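DNA protection during starvation protein (Mycobacterium smegmatis, PDB 2YW6) probably protects DNA from oxidative damage by oxidising ferrous iron with hydrogen peroxide and storing the ferric mineral inside a hollow shell of twelve subunits. Local coordinates at residues L20-L25 and E70-L75; N29-T34 and R90-Y95; D55-L60 and G143-F148; R62-E67 and I139-E144; V112-I117 and K147-V152. All blocks are in the same frame, centred on the assembly; numbering follows the deposited sequence.

Interaction 1 (L20-L25 and E70-L75)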
# COMPACT_ATOMS: atom_id res chain seq x y z
N LEU B 20 23.33 32.15 7.94
CA LEU B 20 22.43 32.32 6.81
C LEU B 20 21.27 31.35 6.92
O LEU B 20 20.12 31.72 6.69
CB LEU B 20 23.15 32.05 5.50
CG LEU B 20 23.87 33.17 4.78
CD1 LEU B 20 24.39 32.65 3.44
CD2 LEU B 20 22.92 34.32 4.54
N LEU B 21 21.59 30.10 7.27
CA LEU B 21 20.55 29.07 7.39
C LEU B 21 19.57 29.34 8.53
O LEU B 21 18.37 29.09 8.39
CB LEU B 21 21.18 27.68 7.55
CG LEU B 21 21.88 27.16 6.30
CD1 LEU B 21 22.54 25.82 6.61
CD2 LEU B 21 20.88 27.02 5.14
N GLN B 22 20.07 29.84 9.65
CA GLN B 22 19.19 30.14 10.78
C GLN B 22 18.11 31.12 10.34
O GLN B 22 16.94 30.98 10.72
CB GLN B 22 19.99 30.74 11.93
CG GLN B 22 19.13 31.11 13.12
CD GLN B 22 18.45 29.91 13.72
OE1 GLN B 22 19.11 28.95 14.12
NE2 GLN B 22 17.12 29.94 13.80
N LYS B 23 18.51 32.13 9.57
CA LYS B 23 17.56 33.11 9.05
C LYS B 23 16.49 32.33 8.29
O LYS B 23 15.29 32.53 8.50
CB LYS B 23 18.24 34.08 8.07
CG LYS B 23 18.82 35.34 8.68
CD LYS B 23 20.03 35.04 9.51
CE LYS B 23 20.70 36.32 9.97
NZ LYS B 23 22.04 36.05 10.59
N GLN B 24 16.94 31.46 7.39
CA GLN B 24 16.04 30.67 6.58
C GLN B 24 15.14 29.81 7.47
O GLN B 24 13.93 29.70 7.22
CB GLN B 24 16.85 29.78 5.63
CG GLN B 24 16.04 29.26 4.45
CD GLN B 24 15.75 30.32 3.39
OE1 GLN B 24 15.91 31.53 3.63
NE2 GLN B 24 15.32 29.88 2.21
N LEU B 25 15.72 29.21 8.51
CA LEU B 25 14.97 28.37 9.42
C LEU B 25 13.78 29.11 10.05
O LEU B 25 12.66 28.59 10.09
CB LEU B 25 15.89 27.87 10.54
CG LEU B 25 15.60 26.56 11.28
CD1 LEU B 25 16.01 26.70 12.72
CD2 LEU B 25 14.12 26.19 11.20
N GLU B 70 18.63 20.58 10.43
CA GLU B 70 19.64 19.54 10.56
C GLU B 70 20.96 19.92 9.88
O GLU B 70 22.02 19.39 10.21
CB GLU B 70 19.09 18.22 10.02
CG GLU B 70 17.77 17.85 10.69
CD GLU B 70 17.51 16.36 10.75
OE1 GLU B 70 18.03 15.62 9.88
OE2 GLU B 70 16.77 15.93 11.66
N ARG B 71 20.90 20.87 8.94
CA ARG B 71 22.11 21.31 8.24
C ARG B 71 22.88 22.27 9.15
O ARG B 71 24.11 22.30 9.14
CB ARG B 71 21.73 21.99 6.91
CG ARG B 71 22.91 22.39 6.03
CD ARG B 71 23.82 21.20 5.72
NE ARG B 71 24.96 21.56 4.87
CZ ARG B 71 25.98 20.76 4.61
NH1 ARG B 71 26.03 19.53 5.11
NH2 ARG B 71 26.97 21.17 3.84
N ILE B 72 22.17 23.06 9.95
CA ILE B 72 22.82 23.97 10.87
C ILE B 72 23.59 23.14 11.91
O ILE B 72 24.76 23.38 12.17
CB ILE B 72 21.78 24.90 11.57
CG1 ILE B 72 21.18 25.87 10.53
CG2 ILE B 72 22.43 25.66 12.72
CD1 ILE B 72 20.07 26.76 11.07
N ALA B 73 22.93 22.14 12.48
CA ALA B 73 23.57 21.27 13.45
C ALA B 73 24.76 20.54 12.83
O ALA B 73 25.81 20.41 13.47
CB ALA B 73 22.57 20.25 14.02
N THR B 74 24.61 20.06 11.59
CA THR B 74 25.69 19.34 10.91
C THR B 74 26.88 20.27 10.74
O THR B 74 28.03 19.83 10.80
CB THR B 74 25.27 18.83 9.49
OG1 THR B 74 24.17 17.93 9.61
CG2 THR B 74 26.43 18.09 8.82
N LEU B 75 26.61 21.55 10.55
CA LEU B 75 27.69 22.51 10.39
C LEU B 75 28.39 22.80 11.72
O LEU B 75 29.55 23.18 11.75
CB LEU B 75 27.16 23.80 9.76
CG LEU B 75 26.73 23.62 8.31
CD1 LEU B 75 26.18 24.92 7.76
CD2 LEU B 75 27.92 23.17 7.50
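I72 lies against L21 and Q22, where helix 47-75 packs beside helix 12-41. I72 CG1 is anti to the carbonyl carbon (chi1 -68°) and meets L21 CB at 3.5 Å. I72 CD1 reaches on to the backbone of the opposite helix, 3.4 Å from Q22 N. The side chains of Q22 and I72 cross at about a right angle. L25 adds a looser touch, with its CB 4.4 Å from I72 CD1. L21 also reaches R71 and L75 with its CD1 methyl. This methyl lies 3.5 Å from R71 CG and 3.9 Å from L75 CD1. R71 offers only its aliphatic part to segment 20-25. Its guanidinium turns away to a salt bridge with E146 of a second subunit and to D131 and S134 of its own chain. The axes of the short segments run antiparallel at 157° and come within 9.7 Å, as in the four-helix bundle of the ferritin fold. E70, an iron ligand by similarity, lies on segment 70-75 but does not touch segment 20-25. Across the contact the chemistry is apolar. Q22 OE1 is bonded to K80 N, and Q22 NE2 makes a weak bond to D89. With the polar ends of Q22 and R71 engaged elsewhere, the two helices meet here mainly through carbon atoms.

Interaction 2 (N29-T34 and R90-Y95)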
# COMPACT_ATOMS: atom_id res chain seq x y z
N ASN B 29 9.69 28.40 9.57
CA ASN B 29 8.80 28.16 10.70
C ASN B 29 7.65 29.17 10.67
O ASN B 29 6.47 28.80 10.78
CB ASN B 29 9.55 28.29 12.02
CG ASN B 29 10.51 27.14 12.25
OD1 ASN B 29 10.38 26.08 11.66
ND2 ASN B 29 11.48 27.35 13.14
N ASP B 30 8.01 30.44 10.52
CA ASP B 30 7.01 31.51 10.47
C ASP B 30 6.10 31.25 9.28
O ASP B 30 4.89 31.48 9.34
CB ASP B 30 7.71 32.86 10.32
CG ASP B 30 6.77 34.04 10.55
OD1 ASP B 30 5.58 33.81 10.87
OD2 ASP B 30 7.21 35.20 10.40
N LEU B 31 6.68 30.71 8.21
CA LEU B 31 5.93 30.43 7.00
C LEU B 31 4.90 29.34 7.13
O LEU B 31 3.74 29.53 6.72
CB LEU B 31 6.86 30.09 5.84
CG LEU B 31 6.19 29.96 4.47
CD1 LEU B 31 5.18 31.08 4.21
CD2 LEU B 31 7.28 29.98 3.40
N HIS B 32 5.27 28.19 7.69
CA HIS B 32 4.27 27.14 7.79
C HIS B 32 3.22 27.46 8.86
O HIS B 32 2.09 27.00 8.78
CB HIS B 32 4.91 25.74 7.95
CG HIS B 32 5.61 25.50 9.25
ND1 HIS B 32 4.94 25.39 10.46
CD2 HIS B 32 6.92 25.26 9.53
CE1 HIS B 32 5.81 25.09 11.41
NE2 HIS B 32 7.02 25.01 10.87
N LEU B 33 3.58 28.28 9.84
CA LEU B 33 2.62 28.69 10.86
C LEU B 33 1.59 29.56 10.14
O LEU B 33 0.38 29.33 10.22
CB LEU B 33 3.29 29.54 11.95
CG LEU B 33 4.22 28.86 12.95
CD1 LEU B 33 4.95 29.94 13.75
CD2 LEU B 33 3.42 27.92 13.86
N THR B 34 2.09 30.57 9.44
CA THR B 34 1.23 31.48 8.69
C THR B 34 0.37 30.71 7.69
O THR B 34 -0.85 30.89 7.65
CB THR B 34 2.08 32.52 7.96
OG1 THR B 34 2.93 33.18 8.90
CG2 THR B 34 1.19 33.53 7.26
N ARG B 90 12.80 37.00 12.63
CA ARG B 90 11.77 37.57 11.78
C ARG B 90 12.05 38.99 11.33
O ARG B 90 12.64 39.80 12.06
CB ARG B 90 10.41 37.52 12.49
CG ARG B 90 9.89 38.88 12.96
CD ARG B 90 8.70 38.74 13.90
NE ARG B 90 7.64 37.91 13.33
CZ ARG B 90 6.45 37.74 13.88
NH1 ARG B 90 6.16 38.36 15.02
NH2 ARG B 90 5.54 36.97 13.29
N THR B 91 11.64 39.28 10.10
CA THR B 91 11.78 40.61 9.53
C THR B 91 10.39 40.96 9.04
O THR B 91 9.91 42.08 9.24
CB THR B 91 12.76 40.64 8.35
OG1 THR B 91 14.08 40.35 8.81
CG2 THR B 91 12.75 42.01 7.69
N TRP B 92 9.73 39.99 8.40
CA TRP B 92 8.38 40.20 7.92
C TRP B 92 7.47 40.16 9.15
O TRP B 92 7.25 39.11 9.75
CB TRP B 92 8.00 39.14 6.84
CG TRP B 92 6.96 38.07 7.19
CD1 TRP B 92 5.68 38.26 7.66
CD2 TRP B 92 7.11 36.64 7.03
NE1 TRP B 92 5.04 37.05 7.80
CE2 TRP B 92 5.89 36.05 7.43
CE3 TRP B 92 8.16 35.82 6.60
CZ2 TRP B 92 5.69 34.66 7.40
CZ3 TRP B 92 7.96 34.44 6.57
CH2 TRP B 92 6.73 33.88 6.97
N ASP B 93 7.00 41.35 9.53
CA ASP B 93 6.11 41.57 10.67
C ASP B 93 5.42 40.33 11.23
O ASP B 93 6.07 39.44 11.77
CB ASP B 93 5.07 42.61 10.28
CG ASP B 93 4.42 42.30 8.94
OD1 ASP B 93 3.58 41.39 8.89
OD2 ASP B 93 4.77 42.97 7.94
N ASP B 94 4.10 40.28 11.12
CA ASP B 94 3.31 39.15 11.61
C ASP B 94 2.00 39.16 10.82
O ASP B 94 1.26 40.14 10.88
CB ASP B 94 3.04 39.30 13.12
CG ASP B 94 2.31 38.10 13.72
OD1 ASP B 94 1.09 37.96 13.49
OD2 ASP B 94 2.97 37.29 14.41
N TYR B 95 1.75 38.09 10.07
CA TYR B 95 0.55 37.99 9.24
C TYR B 95 -0.63 38.52 10.03
O TYR B 95 -0.99 37.99 11.07
CB TYR B 95 0.29 36.54 8.81
CG TYR B 95 -0.68 36.41 7.64
CD1 TYR B 95 -0.25 36.58 6.32
CD2 TYR B 95 -2.03 36.11 7.86
CE1 TYR B 95 -1.13 36.45 5.24
CE2 TYR B 95 -2.92 35.97 6.79
CZ TYR B 95 -2.46 36.14 5.49
OH TYR B 95 -3.32 35.93 4.43
O HOH W 1 3.30 35.45 10.71
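D30, R90 and D94 form a salt-bridge network where loop 90-95 passes helix 12-41, and W92 is laid beside it. The link of this network across the contact is long, with D30 OD2 and R90 NH2 3.8 Å apart. The D30 carboxylate stacks on one face of the W92 indole. The two planes are 7° apart, and D30 OD2 stands 3.3 Å above the centre of the W92 ring. D30 CG is anti to the backbone N (chi1 -168°), which sets it over the indole, 3.4 Å from W92 CZ2. The edge of the same ring faces the helix. There W92 CH2 is 3.4 Å from L31 N, and W92 CZ2 is 3.5 Å from T34 OG1. The contact joins the crossover between the second and third bundle helices of the ferritin-like fold to helix 12-41. W92 and Y95 also reach helix 102-127. R90 NH2 is closer to D94 OD2, at 2.8 Å with an N-H...O angle of 159°, and meets it from above the D94 carboxylate plane. D94 also takes bonds from G84 N and T82 OG1 of a neighbouring subunit. A water donates to D30 OD1 at 2.8 Å and accepts from Y95 N. Further along, T34 CG2 touches Y95 CG at 3.5 Å, while Y95 OH is bonded to H105.

Interaction 3 (D55-L60 and G143-F148)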
# COMPACT_ATOMS: atom_id res chain seq x y z
N ASP B 55 -2.29 22.78 1.99
CA ASP B 55 -1.89 21.54 2.65
C ASP B 55 -0.52 20.99 2.23
O ASP B 55 0.38 20.83 3.07
CB ASP B 55 -2.98 20.48 2.45
CG ASP B 55 -4.20 20.72 3.33
OD1 ASP B 55 -5.26 20.12 3.07
OD2 ASP B 55 -4.09 21.52 4.29
N PRO B 56 -0.33 20.69 0.94
CA PRO B 56 0.97 20.17 0.52
C PRO B 56 2.12 21.15 0.79
O PRO B 56 3.21 20.73 1.17
CB PRO B 56 0.76 19.85 -0.96
CG PRO B 56 -0.31 20.82 -1.37
CD PRO B 56 -1.26 20.76 -0.20
N GLN B 57 1.87 22.45 0.62
CA GLN B 57 2.93 23.44 0.86
C GLN B 57 3.34 23.45 2.33
O GLN B 57 4.53 23.61 2.65
CB GLN B 57 2.45 24.85 0.45
CG GLN B 57 3.52 25.94 0.60
CD GLN B 57 4.62 25.85 -0.47
OE1 GLN B 57 4.74 24.84 -1.17
NE2 GLN B 57 5.41 26.89 -0.58
N VAL B 58 2.36 23.28 3.22
CA VAL B 58 2.63 23.25 4.66
C VAL B 58 3.56 22.09 5.00
O VAL B 58 4.41 22.21 5.88
CB VAL B 58 1.32 23.07 5.52
CG1 VAL B 58 1.67 22.68 6.95
CG2 VAL B 58 0.51 24.38 5.55
N GLU B 59 3.40 20.97 4.31
CA GLU B 59 4.25 19.82 4.59
C GLU B 59 5.63 20.02 4.01
O GLU B 59 6.63 19.70 4.64
CB GLU B 59 3.63 18.53 4.05
CG GLU B 59 4.52 17.32 4.29
CD GLU B 59 3.81 16.01 4.07
OE1 GLU B 59 3.24 15.83 2.97
OE2 GLU B 59 3.82 15.17 4.99
N LEU B 60 5.67 20.57 2.80
CA LEU B 60 6.92 20.82 2.12
C LEU B 60 7.77 21.78 2.98
O LEU B 60 8.92 21.47 3.32
CB LEU B 60 6.63 21.41 0.75
CG LEU B 60 7.48 21.05 -0.48
CD1 LEU B 60 7.91 19.60 -0.43
CD2 LEU B 60 6.67 21.32 -1.75
N GLY B 143 12.62 26.24 -5.93
CA GLY B 143 11.75 25.74 -6.98
C GLY B 143 10.30 25.62 -6.53
O GLY B 143 9.38 26.07 -7.23
N GLU B 144 10.09 25.02 -5.37
CA GLU B 144 8.75 24.85 -4.83
C GLU B 144 8.19 26.16 -4.29
O GLU B 144 7.03 26.47 -4.53
CB GLU B 144 8.75 23.77 -3.75
CG GLU B 144 9.09 22.40 -4.30
CD GLU B 144 8.01 21.87 -5.24
OE1 GLU B 144 8.24 20.84 -5.91
OE2 GLU B 144 6.93 22.48 -5.31
N LEU B 145 9.01 26.93 -3.58
CA LEU B 145 8.58 28.23 -3.06
C LEU B 145 8.05 29.10 -4.18
O LEU B 145 7.02 29.75 -4.04
CB LEU B 145 9.74 28.96 -2.39
CG LEU B 145 10.01 28.75 -0.90
CD1 LEU B 145 9.04 27.72 -0.32
CD2 LEU B 145 11.47 28.32 -0.71
N GLU B 146 8.76 29.13 -5.31
CA GLU B 146 8.34 29.95 -6.44
C GLU B 146 7.13 29.38 -7.18
O GLU B 146 6.27 30.13 -7.62
CB GLU B 146 9.50 30.13 -7.40
CG GLU B 146 10.47 31.19 -6.93
CD GLU B 146 11.78 31.15 -7.67
OE1 GLU B 146 11.76 30.80 -8.87
OE2 GLU B 146 12.81 31.47 -7.04
N LYS B 147 7.07 28.06 -7.31
CA LYS B 147 5.94 27.44 -7.97
C LYS B 147 4.68 27.75 -7.15
O LYS B 147 3.64 28.11 -7.70
CB LYS B 147 6.11 25.93 -8.07
CG LYS B 147 4.90 25.25 -8.71
CD LYS B 147 4.70 23.82 -8.23
CE LYS B 147 5.55 22.85 -9.01
NZ LYS B 147 5.09 21.44 -8.83
N PHE B 148 4.78 27.61 -5.84
CA PHE B 148 3.64 27.88 -4.98
C PHE B 148 3.10 29.30 -5.13
O PHE B 148 1.88 29.51 -5.19
CB PHE B 148 4.00 27.64 -3.51
CG PHE B 148 2.82 27.74 -2.59
CD1 PHE B 148 1.92 26.69 -2.46
CD2 PHE B 148 2.59 28.92 -1.88
CE1 PHE B 148 0.81 26.80 -1.64
CE2 PHE B 148 1.48 29.05 -1.06
CZ PHE B 148 0.58 27.99 -0.93
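One face of the F148 ring is covered by the side chain of Q57. The Q57 amide stacks on it, with the two planes 8° apart. Q57 CG also points a CH group at the ring. It lies 3.5 Å from the F148 centroid and 12° off the ring normal, a CH-pi contact over the face. Q57 CB reaches the ring atom F148 CE1 at 3.3 Å. The amide lies toward the CG side of the ring, with Q57 CD 3.4 Å from F148 CG. A bend at chi2 (73°) turns CD back over the ring. L145 CD1 also approaches the amide, at 3.7 Å from Q57 NE2. That nitrogen is bonded to Y113 OH, which probably fixes the turn of this buried amide. A smaller touch lies one turn along, where L60 CD2 meets the aliphatic part of E144, 3.7 Å from E144 CG. The two segments are antiparallel neighbours in the four-helix bundle, on helices 47-75 and 132-155. V58 turns to helix 12-41 on the far side, and L145 touches both helix 12-41 and helix 102-127.

Interaction 4 (R62-E67 and I139-E144)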
# COMPACT_ATOMS: atom_id res chain seq x y z
N ARG B 62 7.47 22.59 6.17
CA ARG B 62 7.79 21.99 7.47
C ARG B 62 9.02 21.09 7.31
O ARG B 62 9.91 21.04 8.17
CB ARG B 62 6.61 21.15 7.97
CG ARG B 62 5.59 21.93 8.75
CD ARG B 62 4.32 21.11 9.01
NE ARG B 62 3.38 21.83 9.87
CZ ARG B 62 2.16 21.41 10.18
NH1 ARG B 62 1.72 20.26 9.69
NH2 ARG B 62 1.36 22.13 10.97
N GLY B 63 9.04 20.35 6.20
CA GLY B 63 10.14 19.45 5.92
C GLY B 63 11.38 20.25 5.61
O GLY B 63 12.49 19.82 5.93
N TYR B 64 11.22 21.40 4.98
CA TYR B 64 12.38 22.22 4.66
C TYR B 64 12.98 22.76 5.97
O TYR B 64 14.19 22.99 6.05
CB TYR B 64 12.00 23.40 3.75
CG TYR B 64 11.57 23.03 2.34
CD1 TYR B 64 11.82 21.76 1.81
CD2 TYR B 64 10.98 23.98 1.51
CE1 TYR B 64 11.48 21.45 0.50
CE2 TYR B 64 10.64 23.68 0.20
CZ TYR B 64 10.90 22.42 -0.31
OH TYR B 64 10.58 22.14 -1.63
N ALA B 65 12.14 22.97 6.98
CA ALA B 65 12.61 23.46 8.26
C ALA B 65 13.50 22.39 8.89
O ALA B 65 14.55 22.70 9.47
CB ALA B 65 11.44 23.77 9.18
N ASP B 66 13.08 21.13 8.76
CA ASP B 66 13.87 20.04 9.30
C ASP B 66 15.23 19.97 8.62
O ASP B 66 16.25 19.88 9.30
CB ASP B 66 13.14 18.71 9.15
CG ASP B 66 12.05 18.54 10.17
OD1 ASP B 66 11.38 17.48 10.18
OD2 ASP B 66 11.86 19.47 10.97
N GLU B 67 15.23 20.02 7.29
CA GLU B 67 16.45 19.98 6.48
C GLU B 67 17.38 21.13 6.88
O GLU B 67 18.51 20.91 7.31
CB GLU B 67 16.08 20.10 4.99
CG GLU B 67 15.64 18.78 4.36
CD GLU B 67 14.74 18.93 3.14
OE1 GLU B 67 14.97 19.81 2.29
OE2 GLU B 67 13.79 18.12 3.03
N ILE B 139 18.54 25.93 -3.34
CA ILE B 139 18.10 25.96 -4.73
C ILE B 139 16.93 25.00 -4.94
O ILE B 139 16.04 25.27 -5.75
CB ILE B 139 19.24 25.55 -5.70
CG1 ILE B 139 20.39 26.57 -5.61
CG2 ILE B 139 18.70 25.44 -7.13
CD1 ILE B 139 21.57 26.28 -6.52
N ALA B 140 16.91 23.89 -4.20
CA ALA B 140 15.82 22.93 -4.33
C ALA B 140 14.53 23.48 -3.76
O ALA B 140 13.44 23.25 -4.29
CB ALA B 140 16.18 21.61 -3.64
N HIS B 141 14.65 24.23 -2.67
CA HIS B 141 13.51 24.83 -1.99
C HIS B 141 12.89 25.96 -2.81
O HIS B 141 11.65 26.13 -2.82
CB HIS B 141 13.96 25.41 -0.65
CG HIS B 141 14.40 24.38 0.33
ND1 HIS B 141 14.81 24.71 1.61
CD2 HIS B 141 14.45 23.03 0.26
CE1 HIS B 141 15.08 23.60 2.28
NE2 HIS B 141 14.88 22.57 1.48
N ALA B 142 13.75 26.73 -3.46
CA ALA B 142 13.33 27.86 -4.27
C ALA B 142 12.39 27.43 -5.37
O ALA B 142 11.46 28.16 -5.72
CB ALA B 142 14.55 28.55 -4.85
N GLY B 143 12.62 26.24 -5.93
CA GLY B 143 11.75 25.74 -6.98
C GLY B 143 10.30 25.62 -6.53
O GLY B 143 9.38 26.07 -7.23
N GLU B 144 10.09 25.02 -5.37
CA GLU B 144 8.75 24.85 -4.83
C GLU B 144 8.19 26.16 -4.29
O GLU B 144 7.03 26.47 -4.53
CB GLU B 144 8.75 23.77 -3.75
CG GLU B 144 9.09 22.40 -4.30
CD GLU B 144 8.01 21.87 -5.24
OE1 GLU B 144 8.24 20.84 -5.91
OE2 GLU B 144 6.93 22.48 -5.31
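Beside the probable ferroxidase site, Y64 and E67 of helix 47-75 meet H141 of helix 132-155. The adjacent D66 is an iron ligand by similarity, on a site shared between subunits, and here it bridges to K36 of a neighbouring subunit. The Y64 and H141 rings form an offset stack. Their centroids are 3.6 Å apart and their planes 15° apart. H141 CD2 lies over the centre of the tyrosine ring, and Y64 CG over that of the imidazole. The two side chains point in opposite directions where they overlap. H141 NE2 donates to E67 OE1 at 2.9 Å. The bond is nearly straight (171°) and lies close to the imidazole plane, and it meets the oxygen on its anti side, 29° out of the carboxylate plane. Y64 OH reaches E144 CG at 3.1 Å. H141 ND1 is bonded to Y28 OH, so both imidazole nitrogens have partners. With Y64 against one face as well, the rotation of the H141 ring is well fixed.

Interaction 5 (V112-I117 and K147-V152)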
# COMPACT_ATOMS: atom_id res chain seq x y z
N VAL B 112 3.90 37.86 1.16
CA VAL B 112 4.77 37.09 2.04
C VAL B 112 5.84 36.36 1.21
O VAL B 112 7.03 36.41 1.54
CB VAL B 112 3.96 36.08 2.88
CG1 VAL B 112 4.90 35.15 3.64
CG2 VAL B 112 3.05 36.82 3.86
N TYR B 113 5.42 35.70 0.13
CA TYR B 113 6.35 34.97 -0.72
C TYR B 113 7.36 35.85 -1.46
O TYR B 113 8.46 35.39 -1.78
CB TYR B 113 5.59 34.08 -1.72
CG TYR B 113 5.22 32.75 -1.11
CD1 TYR B 113 4.26 32.67 -0.10
CD2 TYR B 113 5.95 31.60 -1.42
CE1 TYR B 113 4.04 31.47 0.58
CE2 TYR B 113 5.74 30.41 -0.75
CZ TYR B 113 4.79 30.35 0.25
OH TYR B 113 4.64 29.20 0.97
N ASN B 114 7.01 37.10 -1.75
CA ASN B 114 7.97 37.97 -2.43
C ASN B 114 9.19 38.05 -1.51
O ASN B 114 10.33 37.89 -1.96
CB ASN B 114 7.40 39.38 -2.68
CG ASN B 114 6.52 39.46 -3.94
OD1 ASN B 114 6.68 38.68 -4.89
ND2 ASN B 114 5.60 40.44 -3.97
N GLY B 115 8.95 38.27 -0.22
CA GLY B 115 10.05 38.36 0.72
C GLY B 115 10.82 37.05 0.81
O GLY B 115 12.06 37.05 0.76
N VAL B 116 10.09 35.95 0.95
CA VAL B 116 10.67 34.61 1.08
C VAL B 116 11.54 34.24 -0.12
O VAL B 116 12.67 33.78 0.04
CB VAL B 116 9.55 33.54 1.27
CG1 VAL B 116 10.14 32.14 1.44
CG2 VAL B 116 8.70 33.91 2.48
N ILE B 117 11.00 34.45 -1.32
CA ILE B 117 11.74 34.13 -2.53
C ILE B 117 12.93 35.04 -2.70
O ILE B 117 14.03 34.56 -3.00
CB ILE B 117 10.83 34.23 -3.78
CG1 ILE B 117 9.71 33.20 -3.66
CG2 ILE B 117 11.67 34.01 -5.05
CD1 ILE B 117 8.66 33.30 -4.74
N LYS B 147 7.07 28.06 -7.31
CA LYS B 147 5.94 27.44 -7.97
C LYS B 147 4.68 27.75 -7.15
O LYS B 147 3.64 28.11 -7.70
CB LYS B 147 6.11 25.93 -8.07
CG LYS B 147 4.90 25.25 -8.71
CD LYS B 147 4.70 23.82 -8.23
CE LYS B 147 5.55 22.85 -9.01
NZ LYS B 147 5.09 21.44 -8.83
N PHE B 148 4.78 27.61 -5.84
CA PHE B 148 3.64 27.88 -4.98
C PHE B 148 3.10 29.30 -5.13
O PHE B 148 1.88 29.51 -5.19
CB PHE B 148 4.00 27.64 -3.51
CG PHE B 148 2.82 27.74 -2.59
CD1 PHE B 148 1.92 26.69 -2.46
CD2 PHE B 148 2.59 28.92 -1.88
CE1 PHE B 148 0.81 26.80 -1.64
CE2 PHE B 148 1.48 29.05 -1.06
CZ PHE B 148 0.58 27.99 -0.93
N GLN B 149 4.01 30.28 -5.18
CA GLN B 149 3.63 31.68 -5.31
C GLN B 149 2.85 31.85 -6.60
O GLN B 149 1.91 32.63 -6.67
CB GLN B 149 4.86 32.59 -5.35
CG GLN B 149 4.53 34.06 -5.15
CD GLN B 149 5.64 35.00 -5.58
OE1 GLN B 149 5.76 36.12 -5.08
NE2 GLN B 149 6.46 34.55 -6.53
N TRP B 150 3.25 31.11 -7.63
CA TRP B 150 2.54 31.21 -8.89
C TRP B 150 1.10 30.71 -8.76
O TRP B 150 0.18 31.32 -9.31
CB TRP B 150 3.25 30.43 -9.99
CG TRP B 150 2.41 30.40 -11.22
CD1 TRP B 150 1.92 31.49 -11.89
CD2 TRP B 150 1.88 29.25 -11.86
NE1 TRP B 150 1.10 31.07 -12.91
CE2 TRP B 150 1.06 29.71 -12.92
CE3 TRP B 150 2.01 27.87 -11.66
CZ2 TRP B 150 0.37 28.83 -13.76
CZ3 TRP B 150 1.32 27.00 -12.50
CH2 TRP B 150 0.51 27.48 -13.54
N PHE B 151 0.89 29.61 -8.04
CA PHE B 151 -0.47 29.10 -7.87
C PHE B 151 -1.28 30.16 -7.16
O PHE B 151 -2.46 30.35 -7.45
CB PHE B 151 -0.50 27.80 -7.06
CG PHE B 151 0.01 26.60 -7.81
CD1 PHE B 151 0.01 26.58 -9.20
CD2 PHE B 151 0.48 25.49 -7.12
CE1 PHE B 151 0.46 25.46 -9.90
CE2 PHE B 151 0.93 24.36 -7.82
CZ PHE B 151 0.93 24.35 -9.21
N VAL B 152 -0.64 30.84 -6.21
CA VAL B 152 -1.30 31.90 -5.46
C VAL B 152 -1.68 33.02 -6.42
O VAL B 152 -2.84 33.44 -6.47
CB VAL B 152 -0.37 32.45 -4.34
CG1 VAL B 152 -1.06 33.59 -3.60
CG2 VAL B 152 0.00 31.34 -3.35
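The Y113 ring meets the F148 ring obliquely, with centroids 5.1 Å apart and planes at 38°. F148 CD2 lies over one face of the Y113 ring, 3.4 Å from Y113 CZ. Aliphatic contact follows along Q149. Y113 CB touches Q149 CG at 3.6 Å. I117 CD1 lies 3.9 Å from Q149 CB. Q149 CG is anti to the backbone N (chi1 -166°), and the chain stays extended to the amide. The polar contact is less certain. The N114 and Q149 amides lie close, with planes 82° apart, but their orientation in the model is doubtful; a hydrogen bond between them is possible. The segments belong to helices 102-127 and 132-155, antiparallel partners in the bundle, whose local axes come within 10.3 Å. Apart from the undecided amide pair the contact is carbon packing, and the buried Y113 hydroxyl is satisfied from a third helix, by Q57.

Four contacts join helices of one ferritin-like bundle; interaction 2 joins its loop 90-95 to helix 12-41, which interaction 1 also uses. Interactions 1, 3 and 4 share helix 47-75, which pairs with helix 12-41 in interaction 1 and with helix 132-155 in the other two. Interactions 3 and 4 are successive steps along one helix pair, with centres about 8 Å apart. Interaction 5 adds helix 102-127 and shares K147 and F148 with interaction 3. Interactions 1 and 5 are the farthest apart, about 22 Å between centres. Along the chain, interactions 1 and 2 close before 5 opens. Interactions 1 and 4 bear the iron ligands inferred by similarity, and every contact borders another subunit of the dodecamer.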